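Local coordinates for probable leucine/isoleucine/valine-binding protein (Rhodopirellula baltica, PDB 4KV7) that probably binds branched-chain amino acids or related small ligands as a periplasmic binding protein of the leucine-binding family, at residues T318-E323 with A330-Q335; G306-R311 with F339-G344; N52-K57 with I312-V317. The protein carries 1 engineered substitution. All coordinates share one frame; numbering follows the deposited sequence.

Interaction 1: T318-E323 with A330-Q335; sequences TSIKGE and AAALEQ
The end of helix 301-319 and the turn that follows it come up to helix 326-335 at a single point, where the CA atoms of Ile320 and Ala332 lie 6.4 Å apart. The methyl of Ala332 is the common target of two neighbouring side chains. From Ile320 it is the CG1 methylene that touches, 3.7 Å from Ala332 CB, with the terminal CD1 a little farther off, 4.2 Å from Ala332 CB. Ile320 CG1 stands beside the backbone N (chi1 -65°), from where the chain also reaches Ser328 and Ile329 of helix 326-335. Ser319 approaches the same methyl with its hydroxyl, OG lying 3.7 Å from Ala332 CB, a contact of packing alone. That hydroxyl bonds to Ala316 O one turn back in its own helix, and a water donates to Ser319 OG at 2.8 Å. The same water donates to Ala332 O at 2.6 Å. Helix 301-319 supplies further packing through Ala316, which also touches Ala332. The chemistry is therefore two-sided: the apolar contact is confined to Ile320 and Ala332, while the water provides the polar link between Ser319 OG and Ala332 O.

Interaction 2: G306-R311 with F339-G344; sequences GYIVGR and FDIGLG
An Asx turn shapes the loop 339-344 where it packs against helix 301-319: Asp340 OD1 accepts from Gly342 N at 3.0 Å, the N-H coming from above the carboxylate plane, and Ile341 between them faces the helix. Ile341 CD1 meets CG2 of Ile308 at 4.1 Å, the two side chains crossing at about a right angle. The longer branch of Ile308 turns to Leu343, two residues on, CD1 lying 4.2 Å from Leu343 CD2. Ile308 CG2 is anti to the backbone N and CG1 lies beside that N (chi1 -72°), which parts the two branches between Ile341 and Leu343. Leu282 of helix 281-293 touches both Ile308 and Ile341 and extends this buried apolar layer. Beside it, Arg311 bends at chi2 and chi3, laying its CG over one face of the Tyr307 ring and returning its guanidinium to that tyrosine. Arg311 NH1 donates to Tyr307 OH at 2.9 Å, nearly in the guanidinium plane, and also forms a salt bridge with Glu285. Arg311 NH2 reaches the loop through a water, which accepts from Arg311 NH2 at 3.1 Å and donates to Ile341 O at 2.5 Å. A leucine in place of Arg311 would probably leave Glu285 without this cationic mate, Tyr307 OH without this donor, and the bridging water without its anchor on the helix. The arrangement is that of an Asx turn in the loop joining helix 326-335 to strand 347-349, with Gly342 and Gly344 at positive phi, in a protein of the periplasmic binding protein family.

Interaction 3: N52-K57 with I312-V317; sequences NHLPSK and ILVKAV
Leu54 presents its forked end to Val317 of helix 301-319, and both of its methyls pack on the same methyl of the valine: CD2 lies 3.9 Å from Val317 CG1, and CD1 lies 4.2 Å from it. The two side chains cross at about a right angle. Leu54 CG stands beside the backbone N and anti to the carbonyl carbon (chi1 -62°), which carries the fork toward the helix. One turn earlier, Val314 offers CG1 to two residues of the loop at once. Leu54 CD1 lies 4.4 Å from this methyl, and His53 comes near with its CB, 4.3 Å from Val314 CG1, so it is the base of the histidine and not its ring that makes the contact. Leu54 thus spans two successive turns of the helix, and the join between the segments is apolar. Leu54 was modelled in two conformers, so the details of its packing hold for one of them. On the helix side, Val317 also rests on Leu18 of strand 16-24, linking the loop contact to that strand. The loop itself is tightly turned. A Schellman motif ends helix 31-50, with Asn52 at positive phi as its C-prime residue; a type II beta turn then runs from Leu54 to Lys57, closed by Lys57 N bonding to Leu54 O at 3.1 Å. This is the return from helix to strand in a beta-alpha-beta crossover, strand 16-24, helix 31-50, strand 57-65, the two strands parallel and paired, as in the Rossmann-like lobes of periplasmic binding proteins.

Overall arrangement
All three contacts use helix 301-319, each on a different length: interaction 2 on 306-311, interaction 3 on 312-317 and interaction 1 at the end. The centres of interactions 1 and 3 lie about 10 Å apart, those of interactions 2 and 3 about 14 Å, and those of interactions 1 and 2 about 17 Å. Thr318 packs on Leu54, Leu333 on Ala316, and Ile312 on Ile341. Along the chain, interaction 1 is nested within the loop closed by interaction 2; interactions 2 and 3 interleave, and interaction 3 closes before interaction 1 opens. The helix ties an early alpha/beta unit to later elements, consistent with a lobe built from separate parts of the chain, as in periplasmic binding proteins.

Interaction 1: T318-E323 with A330-Q335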
# COMPACT_ATOMS: atom_id res chain seq x y z
N THR A 318 -15.75 -17.47 3.00
CA THR A 318 -16.37 -18.37 3.98
C THR A 318 -17.88 -18.14 4.10
O THR A 318 -18.65 -19.07 4.37
CB THR A 318 -15.72 -18.20 5.38
OG1 THR A 318 -14.33 -18.53 5.31
CG2 THR A 318 -16.38 -19.10 6.41
N SER A 319 -18.29 -16.90 3.87
CA SER A 319 -19.69 -16.52 4.03
C SER A 319 -20.57 -16.92 2.87
O SER A 319 -21.79 -16.89 2.97
CB SER A 319 -19.81 -15.00 4.23
OG SER A 319 -19.64 -14.31 3.01
N ILE A 320 -19.96 -17.30 1.75
CA ILE A 320 -20.73 -17.58 0.55
C ILE A 320 -21.50 -18.88 0.68
O ILE A 320 -20.94 -19.90 1.08
CB ILE A 320 -19.83 -17.64 -0.71
CG1 ILE A 320 -19.22 -16.27 -0.98
CG2 ILE A 320 -20.63 -18.10 -1.92
CD1 ILE A 320 -18.18 -16.27 -2.09
N LYS A 321 -22.79 -18.82 0.35
CA LYS A 321 -23.60 -20.02 0.23
C LYS A 321 -23.90 -20.23 -1.24
O LYS A 321 -24.52 -19.38 -1.89
CB LYS A 321 -24.91 -19.87 0.99
CG LYS A 321 -24.75 -19.46 2.44
CD LYS A 321 -26.10 -19.51 3.14
CE LYS A 321 -26.00 -19.13 4.61
NZ LYS A 321 -25.21 -20.12 5.39
N GLY A 322 -23.45 -21.36 -1.78
CA GLY A 322 -23.60 -21.61 -3.19
C GLY A 322 -22.30 -21.42 -3.94
O GLY A 322 -21.21 -21.45 -3.35
N GLU A 323 -22.42 -21.22 -5.24
CA GLU A 323 -21.27 -21.13 -6.13
C GLU A 323 -20.36 -19.97 -5.76
O GLU A 323 -20.80 -18.84 -5.56
CB GLU A 323 -21.75 -20.98 -7.57
CG GLU A 323 -20.65 -20.86 -8.60
CD GLU A 323 -21.18 -20.79 -10.01
OE1 GLU A 323 -22.16 -20.04 -10.24
OE2 GLU A 323 -20.64 -21.49 -10.89
N ALA A 330 -17.83 -10.60 -5.13
CA ALA A 330 -18.12 -9.17 -5.06
C ALA A 330 -19.23 -8.92 -4.03
O ALA A 330 -19.13 -8.03 -3.19
CB ALA A 330 -18.52 -8.65 -6.43
N ALA A 331 -20.29 -9.73 -4.08
CA ALA A 331 -21.40 -9.59 -3.15
C ALA A 331 -20.96 -9.89 -1.72
O ALA A 331 -21.34 -9.19 -0.78
CB ALA A 331 -22.56 -10.50 -3.55
N ALA A 332 -20.14 -10.92 -1.53
CA ALA A 332 -19.72 -11.31 -0.19
C ALA A 332 -18.84 -10.24 0.46
O ALA A 332 -18.92 -10.03 1.67
CB ALA A 332 -18.99 -12.64 -0.23
N LEU A 333 -18.00 -9.60 -0.32
CA LEU A 333 -17.19 -8.51 0.20
C LEU A 333 -18.09 -7.37 0.69
O LEU A 333 -17.86 -6.82 1.77
CB LEU A 333 -16.20 -8.02 -0.86
CG LEU A 333 -15.01 -8.95 -1.12
CD1 LEU A 333 -14.30 -8.58 -2.42
CD2 LEU A 333 -14.04 -8.94 0.06
N GLU A 334 -19.12 -7.04 -0.08
CA GLU A 334 -20.04 -5.98 0.30
C GLU A 334 -20.92 -6.37 1.49
O GLU A 334 -21.38 -5.51 2.24
CB GLU A 334 -20.89 -5.55 -0.90
CG GLU A 334 -20.05 -4.90 -1.98
CD GLU A 334 -20.85 -4.40 -3.17
OE1 GLU A 334 -22.03 -4.80 -3.31
OE2 GLU A 334 -20.30 -3.61 -3.96
N GLN A 335 -21.13 -7.67 1.67
CA GLN A 335 -21.96 -8.18 2.76
C GLN A 335 -21.20 -8.20 4.09
O GLN A 335 -21.80 -8.42 5.14
CB GLN A 335 -22.46 -9.58 2.41
CG GLN A 335 -23.55 -10.13 3.31
O HOH W 1 -19.60 -11.58 3.67

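Interaction 2: G306-R311 with F339-G344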
# COMPACT_ATOMS: atom_id res chain seq x y z
N GLY A 306 -0.64 -7.46 3.05
CA GLY A 306 -1.04 -8.58 2.21
C GLY A 306 -1.79 -9.64 3.01
O GLY A 306 -2.80 -10.20 2.56
N TYR A 307 -1.31 -9.91 4.22
CA TYR A 307 -1.96 -10.85 5.11
C TYR A 307 -3.38 -10.40 5.46
O TYR A 307 -4.31 -11.20 5.46
CB TYR A 307 -1.11 -11.06 6.37
CG TYR A 307 -1.77 -11.94 7.39
CD1 TYR A 307 -1.73 -13.33 7.26
CD2 TYR A 307 -2.43 -11.40 8.48
CE1 TYR A 307 -2.35 -14.14 8.19
CE2 TYR A 307 -3.04 -12.21 9.42
CZ TYR A 307 -3.00 -13.57 9.27
OH TYR A 307 -3.63 -14.34 10.23
N ILE A 308 -3.55 -9.12 5.77
CA ILE A 308 -4.87 -8.55 6.06
C ILE A 308 -5.81 -8.71 4.87
O ILE A 308 -6.96 -9.14 5.03
CB ILE A 308 -4.75 -7.08 6.46
CG1 ILE A 308 -4.14 -6.99 7.85
CG2 ILE A 308 -6.12 -6.38 6.41
CD1 ILE A 308 -3.64 -5.62 8.25
N VAL A 309 -5.33 -8.40 3.68
CA VAL A 309 -6.11 -8.59 2.47
C VAL A 309 -6.53 -10.06 2.32
O VAL A 309 -7.71 -10.35 2.06
CB VAL A 309 -5.33 -8.08 1.25
CG1 VAL A 309 -6.01 -8.49 -0.04
CG2 VAL A 309 -5.20 -6.57 1.32
N GLY A 310 -5.59 -10.99 2.50
CA GLY A 310 -5.91 -12.40 2.43
C GLY A 310 -6.94 -12.81 3.47
O GLY A 310 -7.88 -13.57 3.17
N ARG A 311 -6.79 -12.31 4.70
CA ARG A 311 -7.74 -12.62 5.77
C ARG A 311 -9.15 -12.14 5.44
O ARG A 311 -10.12 -12.85 5.67
CB ARG A 311 -7.28 -12.00 7.10
CG ARG A 311 -6.17 -12.76 7.83
CD ARG A 311 -6.68 -14.04 8.47
NE ARG A 311 -7.71 -13.75 9.46
CZ ARG A 311 -7.46 -13.43 10.73
NH1 ARG A 311 -6.21 -13.39 11.18
NH2 ARG A 311 -8.46 -13.18 11.56
N PHE A 339 -17.28 -5.01 10.52
CA PHE A 339 -16.70 -6.26 11.01
C PHE A 339 -15.38 -6.01 11.73
O PHE A 339 -14.77 -4.95 11.62
CB PHE A 339 -16.55 -7.30 9.89
CG PHE A 339 -15.57 -6.91 8.81
CD1 PHE A 339 -15.91 -5.99 7.83
CD2 PHE A 339 -14.32 -7.51 8.75
CE1 PHE A 339 -15.03 -5.65 6.83
CE2 PHE A 339 -13.43 -7.18 7.75
CZ PHE A 339 -13.78 -6.25 6.79
N ASP A 340 -14.97 -7.02 12.49
CA ASP A 340 -13.79 -6.92 13.34
C ASP A 340 -12.88 -8.09 13.00
O ASP A 340 -13.32 -9.24 13.01
CB ASP A 340 -14.22 -6.99 14.80
CG ASP A 340 -13.06 -6.91 15.77
OD1 ASP A 340 -11.99 -6.38 15.40
OD2 ASP A 340 -13.23 -7.36 16.92
N ILE A 341 -11.63 -7.81 12.68
CA ILE A 341 -10.66 -8.89 12.44
C ILE A 341 -9.48 -8.81 13.40
O ILE A 341 -8.44 -9.42 13.16
CB ILE A 341 -10.15 -8.94 10.97
CG1 ILE A 341 -9.54 -7.61 10.54
CG2 ILE A 341 -11.26 -9.35 10.03
CD1 ILE A 341 -9.03 -7.62 9.09
N GLY A 342 -9.63 -8.06 14.49
CA GLY A 342 -8.60 -7.99 15.50
C GLY A 342 -7.59 -6.87 15.33
O GLY A 342 -6.47 -6.97 15.82
N LEU A 343 -8.00 -5.81 14.64
CA LEU A 343 -7.16 -4.63 14.40
C LEU A 343 -7.31 -3.55 15.47
O LEU A 343 -6.60 -2.56 15.46
CB LEU A 343 -7.47 -4.03 13.04
CG LEU A 343 -6.84 -4.78 11.88
CD1 LEU A 343 -7.37 -4.28 10.56
CD2 LEU A 343 -5.33 -4.64 11.94
N GLY A 344 -8.25 -3.75 16.39
CA GLY A 344 -8.47 -2.79 17.46
C GLY A 344 -9.60 -1.82 17.17
O GLY A 344 -10.11 -1.17 18.08
O HOH W 2 -8.25 -11.63 14.21

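Interaction 3: N52-K57 with I312-V317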
# COMPACT_ATOMS: atom_id res chain seq x y z
N ASN A 52 -8.19 -25.30 8.22
CA ASN A 52 -9.40 -25.81 7.58
C ASN A 52 -10.52 -24.76 7.53
O ASN A 52 -11.68 -25.07 7.76
CB ASN A 52 -9.90 -27.09 8.26
CG ASN A 52 -10.83 -27.90 7.37
OD1 ASN A 52 -10.68 -27.91 6.15
ND2 ASN A 52 -11.80 -28.56 7.98
N HIS A 53 -10.15 -23.53 7.21
CA HIS A 53 -11.12 -22.44 7.16
C HIS A 53 -12.06 -22.58 5.97
O HIS A 53 -13.20 -22.11 6.01
CB HIS A 53 -10.42 -21.09 7.14
CG HIS A 53 -9.83 -20.69 8.46
ND1 HIS A 53 -8.95 -19.64 8.60
CD2 HIS A 53 -10.00 -21.21 9.70
CE1 HIS A 53 -8.61 -19.53 9.87
NE2 HIS A 53 -9.23 -20.47 10.56
N LEU A 54 -11.58 -23.23 4.91
CA LEU A 54 -12.40 -23.47 3.72
C LEU A 54 -12.37 -24.95 3.36
O LEU A 54 -11.64 -25.35 2.45
CB LEU A 54 -11.88 -22.63 2.54
CG LEU A 54 -11.93 -21.11 2.72
CD1 LEU A 54 -11.18 -20.42 1.59
CD2 LEU A 54 -13.36 -20.61 2.79
N PRO A 55 -13.15 -25.76 4.08
CA PRO A 55 -13.14 -27.21 3.83
C PRO A 55 -13.45 -27.53 2.37
O PRO A 55 -14.31 -26.89 1.77
CB PRO A 55 -14.25 -27.73 4.75
CG PRO A 55 -14.38 -26.69 5.82
CD PRO A 55 -14.12 -25.39 5.12
N SER A 56 -12.71 -28.48 1.81
CA SER A 56 -12.88 -28.91 0.42
C SER A 56 -12.70 -27.80 -0.61
O SER A 56 -13.27 -27.85 -1.71
CB SER A 56 -14.24 -29.60 0.23
OG SER A 56 -14.32 -30.74 1.06
N LYS A 57 -11.89 -26.80 -0.27
CA LYS A 57 -11.50 -25.75 -1.20
C LYS A 57 -9.99 -25.69 -1.23
O LYS A 57 -9.33 -25.87 -0.21
CB LYS A 57 -12.04 -24.37 -0.78
CG LYS A 57 -13.55 -24.29 -0.65
CD LYS A 57 -14.26 -24.64 -1.94
CE LYS A 57 -15.78 -24.54 -1.76
NZ LYS A 57 -16.55 -25.12 -2.89
N ILE A 312 -9.26 -10.92 4.92
CA ILE A 312 -10.57 -10.39 4.57
C ILE A 312 -11.21 -11.18 3.43
O ILE A 312 -12.39 -11.51 3.47
CB ILE A 312 -10.50 -8.89 4.22
CG1 ILE A 312 -10.01 -8.09 5.43
CG2 ILE A 312 -11.86 -8.38 3.74
CD1 ILE A 312 -9.65 -6.66 5.10
N LEU A 313 -10.41 -11.49 2.42
CA LEU A 313 -10.88 -12.30 1.30
C LEU A 313 -11.41 -13.65 1.77
O LEU A 313 -12.51 -14.07 1.38
CB LEU A 313 -9.75 -12.52 0.30
CG LEU A 313 -10.11 -13.37 -0.91
CD1 LEU A 313 -11.20 -12.71 -1.74
CD2 LEU A 313 -8.87 -13.65 -1.73
N VAL A 314 -10.64 -14.33 2.62
CA VAL A 314 -11.07 -15.63 3.14
C VAL A 314 -12.36 -15.50 3.96
O VAL A 314 -13.27 -16.31 3.81
CB VAL A 314 -9.94 -16.30 3.96
CG1 VAL A 314 -10.46 -17.49 4.76
CG2 VAL A 314 -8.79 -16.73 3.02
N LYS A 315 -12.44 -14.48 4.81
CA LYS A 315 -13.66 -14.23 5.56
C LYS A 315 -14.86 -14.07 4.63
O LYS A 315 -15.92 -14.67 4.85
CB LYS A 315 -13.49 -12.98 6.44
CG LYS A 315 -14.69 -12.66 7.33
CD LYS A 315 -14.37 -11.50 8.27
CE LYS A 315 -15.53 -11.14 9.18
NZ LYS A 315 -15.70 -12.16 10.27
N ALA A 316 -14.70 -13.28 3.56
CA ALA A 316 -15.78 -13.12 2.60
C ALA A 316 -16.14 -14.44 1.92
O ALA A 316 -17.31 -14.79 1.81
CB ALA A 316 -15.42 -12.07 1.55
N VAL A 317 -15.14 -15.19 1.48
CA VAL A 317 -15.40 -16.46 0.80
C VAL A 317 -16.13 -17.45 1.72
O VAL A 317 -17.05 -18.14 1.29
CB VAL A 317 -14.11 -17.07 0.22
CG1 VAL A 317 -14.37 -18.47 -0.31
CG2 VAL A 317 -13.55 -16.18 -0.88